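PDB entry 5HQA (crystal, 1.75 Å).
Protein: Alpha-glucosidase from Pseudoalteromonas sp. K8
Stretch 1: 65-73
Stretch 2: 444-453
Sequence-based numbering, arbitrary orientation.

Stretch 1, residues 65-73: QWQQPWGER
Stretch 2 444-453: LRRTYPNWIT

Two segments of one alpha-glucosidase chain, more than 370 residues apart in sequence, meet through side chains rather than paired strands: two arginines of 444-453 engage a tryptophan face and a carboxylate of 65-73, and a second tryptophan donates a hydrogen bond to a backbone carbonyl of the turn in 444-453. Residues 65-67 are extended, ending a strand that begins earlier in the chain; from Gln68 onward the stretch is loop. Residues 444-447 have helical phi/psi without the regular bonds, although Tyr448 N reaches Leu444 O at 2.8 Å. A type I turn from Tyr448 to Trp451 follows, closed by Trp451 N to Tyr448 O at 3.0 Å, before the chain becomes extended by Thr453. In register, the CA of Gln68 lies 7.5 Å from the CA of Arg446, and the CA of Pro69 7.6 Å from the CA of Pro449. The contact buries 486 Å² in total.

Trp66 (chi1 p, 54°; chi2 -80°) points toward the other stretch and offers a ring face to Arg446, whose fully extended side chain (all four chi angles t) lays its guanidinium flat on it. The planes differ by 3°, the centres are 3.6 Å apart, and Trp66 CE2 lies 3.4 Å from Arg446 CZ, so the cation sits over the pi cloud.

Pro69 points toward Pro449, and the rings make apolar contact, Pro69 CG to Pro449 CB at 4.0 Å. Trp70 (chi1 p, 53°; chi2 -94°) buries the largest area of any residue here. Its NE1 donates to Pro449 O at 2.9 Å (140°), anchoring the indole to the turn, while its CZ2 packs 4.0 Å from Ile452 CG2. Its CH2 also approaches Arg445 CD at 3.7 Å and Ile452 O at 3.5 Å; that carbonyl has no hydrogen-bond partner.

Arg445 (chi1 p, 61°; chi2 and chi3 t; chi4 116°) meets Glu72 (p, m, chi3 61°) in a two-pronged salt bridge. Arg445 NH1 donates to Glu72 OE1 at 3.0 Å and Arg445 NH2 to Glu72 OE2 at 2.8 Å, both nearly linear, with OE2 near the guanidinium plane. Gln68 (m, t, chi3 76°) braces the carboxylate: its NE2 donates to Glu72 OE1 at 3.1 Å and to Arg73 O at 3.0 Å. A water donates to Gln68 OE1 and Trp70 O, each 2.8 Å from its oxygen, and weakly accepts from Arg445 NH1 at 2.9 Å. Gly71 (phi/psi 161/-169) leaves room here, since a CB would lie 2.4 Å from Gln68 NE2.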

# COMPACT_ATOMS: atom_id res chain seq x y z
N GLN A 65 16.77 2.81 17.02
CA GLN A 65 16.31 3.50 15.83
C GLN A 65 17.15 3.05 14.65
O GLN A 65 18.28 2.58 14.82
CB GLN A 65 16.38 5.02 15.99
CG GLN A 65 17.80 5.55 16.12
CD GLN A 65 17.83 7.06 16.22
OE1 GLN A 65 17.09 7.65 17.02
NE2 GLN A 65 18.66 7.70 15.39
N TRP A 66 16.59 3.17 13.44
CA TRP A 66 17.29 2.75 12.23
C TRP A 66 16.94 3.71 11.10
O TRP A 66 15.98 4.48 11.19
CB TRP A 66 16.94 1.29 11.87
CG TRP A 66 15.46 1.01 11.74
CD1 TRP A 66 14.57 0.78 12.76
CD2 TRP A 66 14.71 0.90 10.52
NE1 TRP A 66 13.31 0.54 12.25
CE2 TRP A 66 13.37 0.61 10.88
CE3 TRP A 66 15.04 1.01 9.16
CZ2 TRP A 66 12.36 0.44 9.92
CZ3 TRP A 66 14.03 0.85 8.22
CH2 TRP A 66 12.71 0.56 8.60
N GLN A 67 17.73 3.67 10.04
CA GLN A 67 17.59 4.61 8.94
C GLN A 67 17.06 3.91 7.69
O GLN A 67 17.55 2.83 7.32
CB GLN A 67 18.92 5.30 8.63
CG GLN A 67 18.82 6.24 7.43
CD GLN A 67 19.77 7.41 7.49
OE1 GLN A 67 19.84 8.12 8.50
NE2 GLN A 67 20.51 7.64 6.41
N GLN A 68 16.06 4.52 7.03
CA GLN A 68 15.54 3.96 5.78
C GLN A 68 16.37 4.44 4.60
O GLN A 68 16.82 5.59 4.58
CB GLN A 68 14.10 4.38 5.55
CG GLN A 68 13.15 4.07 6.69
CD GLN A 68 11.76 3.83 6.16
OE1 GLN A 68 11.49 2.76 5.60
NE2 GLN A 68 10.88 4.82 6.30
N PRO A 69 16.58 3.60 3.59
CA PRO A 69 17.23 4.10 2.36
C PRO A 69 16.36 5.11 1.63
O PRO A 69 16.88 6.06 1.04
CB PRO A 69 17.44 2.83 1.53
CG PRO A 69 16.36 1.89 2.01
CD PRO A 69 16.21 2.17 3.49
N TRP A 70 15.05 4.92 1.66
CA TRP A 70 14.05 5.83 1.13
C TRP A 70 12.79 5.57 1.94
O TRP A 70 12.65 4.51 2.55
CB TRP A 70 13.78 5.60 -0.36
CG TRP A 70 13.43 4.16 -0.67
CD1 TRP A 70 14.29 3.18 -1.07
CD2 TRP A 70 12.14 3.55 -0.58
NE1 TRP A 70 13.61 1.99 -1.24
CE2 TRP A 70 12.29 2.19 -0.95
CE3 TRP A 70 10.86 4.01 -0.24
CZ2 TRP A 70 11.22 1.30 -0.99
CZ3 TRP A 70 9.80 3.12 -0.28
CH2 TRP A 70 9.98 1.78 -0.65
N GLY A 71 11.88 6.52 1.94
CA GLY A 71 10.66 6.30 2.69
C GLY A 71 9.92 7.59 2.99
O GLY A 71 10.22 8.65 2.44
N GLU A 72 8.93 7.45 3.86
CA GLU A 72 8.13 8.56 4.36
C GLU A 72 8.81 9.26 5.53
O GLU A 72 8.38 10.36 5.92
CB GLU A 72 6.74 8.04 4.76
CG GLU A 72 6.72 7.08 5.97
CD GLU A 72 7.00 5.61 5.64
OE1 GLU A 72 8.09 5.28 5.12
OE2 GLU A 72 6.11 4.77 5.92
N ARG A 73 9.85 8.66 6.10
CA ARG A 73 10.68 9.31 7.09
C ARG A 73 12.04 8.64 7.04
O ARG A 73 12.15 7.46 6.69
CB ARG A 73 10.08 9.25 8.50
CG ARG A 73 9.83 7.84 9.04
CD ARG A 73 9.12 7.88 10.40
NE ARG A 73 8.03 8.85 10.40
CZ ARG A 73 6.77 8.57 10.09
NH1 ARG A 73 5.86 9.53 10.11
NH2 ARG A 73 6.42 7.34 9.77
N LEU A 444 7.38 -5.35 3.65
CA LEU A 444 8.57 -6.03 3.16
C LEU A 444 9.53 -5.10 2.42
O LEU A 444 10.68 -5.49 2.20
CB LEU A 444 8.16 -7.20 2.26
CG LEU A 444 7.60 -8.39 3.04
CD1 LEU A 444 6.86 -9.34 2.11
CD2 LEU A 444 8.74 -9.11 3.74
N ARG A 445 9.11 -3.88 2.05
CA ARG A 445 10.05 -2.91 1.50
C ARG A 445 11.22 -2.64 2.45
O ARG A 445 12.28 -2.21 2.00
CB ARG A 445 9.33 -1.59 1.18
CG ARG A 445 8.69 -0.91 2.41
CD ARG A 445 7.87 0.31 2.03
NE ARG A 445 6.96 0.74 3.10
CZ ARG A 445 7.04 1.92 3.74
NH1 ARG A 445 7.98 2.81 3.44
NH2 ARG A 445 6.14 2.21 4.68
N ARG A 446 11.05 -2.86 3.76
CA ARG A 446 12.20 -2.71 4.65
C ARG A 446 13.26 -3.76 4.33
O ARG A 446 14.45 -3.45 4.24
CB ARG A 446 11.77 -2.84 6.11
CG ARG A 446 12.99 -2.80 7.03
CD ARG A 446 12.65 -2.97 8.49
NE ARG A 446 13.81 -2.69 9.31
CZ ARG A 446 13.82 -2.71 10.63
NH1 ARG A 446 12.70 -3.00 11.30
NH2 ARG A 446 14.93 -2.43 11.30
N THR A 447 12.82 -5.00 4.14
CA THR A 447 13.73 -6.12 3.91
C THR A 447 14.25 -6.13 2.48
O THR A 447 15.41 -6.49 2.24
CB THR A 447 12.99 -7.42 4.21
OG1 THR A 447 12.27 -7.28 5.45
CG2 THR A 447 13.96 -8.58 4.32
N TYR A 448 13.40 -5.75 1.53
CA TYR A 448 13.71 -5.75 0.10
C TYR A 448 13.38 -4.37 -0.45
O TYR A 448 12.29 -4.15 -1.00
CB TYR A 448 12.91 -6.84 -0.64
CG TYR A 448 13.16 -8.20 -0.05
CD1 TYR A 448 14.32 -8.90 -0.36
CD2 TYR A 448 12.27 -8.76 0.85
CE1 TYR A 448 14.57 -10.14 0.20
CE2 TYR A 448 12.51 -10.00 1.41
CZ TYR A 448 13.66 -10.68 1.08
OH TYR A 448 13.90 -11.91 1.64
N PRO A 449 14.29 -3.42 -0.29
CA PRO A 449 13.97 -2.03 -0.64
C PRO A 449 13.77 -1.77 -2.12
O PRO A 449 13.49 -0.62 -2.48
CB PRO A 449 15.19 -1.25 -0.11
CG PRO A 449 15.74 -2.14 1.00
CD PRO A 449 15.53 -3.53 0.49
N ASN A 450 13.89 -2.76 -3.00
CA ASN A 450 13.52 -2.52 -4.39
C ASN A 450 12.04 -2.78 -4.64
O ASN A 450 11.57 -2.55 -5.76
CB ASN A 450 14.36 -3.38 -5.34
CG ASN A 450 14.04 -4.84 -5.23
OD1 ASN A 450 13.88 -5.37 -4.13
ND2 ASN A 450 13.90 -5.51 -6.37
N TRP A 451 11.29 -3.25 -3.64
CA TRP A 451 9.84 -3.39 -3.76
C TRP A 451 9.22 -2.05 -3.39
O TRP A 451 8.78 -1.83 -2.26
CB TRP A 451 9.33 -4.53 -2.88
CG TRP A 451 8.05 -5.14 -3.41
CD1 TRP A 451 7.27 -4.67 -4.42
CD2 TRP A 451 7.44 -6.36 -2.97
NE1 TRP A 451 6.20 -5.51 -4.63
CE2 TRP A 451 6.29 -6.56 -3.75
CE3 TRP A 451 7.76 -7.30 -1.99
CZ2 TRP A 451 5.45 -7.66 -3.59
CZ3 TRP A 451 6.94 -8.41 -1.83
CH2 TRP A 451 5.79 -8.58 -2.63
N ILE A 452 9.20 -1.14 -4.36
CA ILE A 452 9.06 0.27 -4.00
C ILE A 452 7.60 0.68 -3.79
O ILE A 452 7.32 1.55 -2.95
CB ILE A 452 9.75 1.17 -5.05
CG1 ILE A 452 9.23 0.87 -6.46
CG2 ILE A 452 11.25 0.97 -4.98
CD1 ILE A 452 9.81 1.79 -7.51
N THR A 453 6.66 0.08 -4.50
CA THR A 453 5.27 0.49 -4.36
C THR A 453 4.37 -0.58 -4.97
O THR A 453 4.85 -1.57 -5.54
CB THR A 453 5.05 1.87 -4.99
OG1 THR A 453 3.80 2.42 -4.55
CG2 THR A 453 5.06 1.79 -6.53
O HOH W 1 10.84 2.42 2.90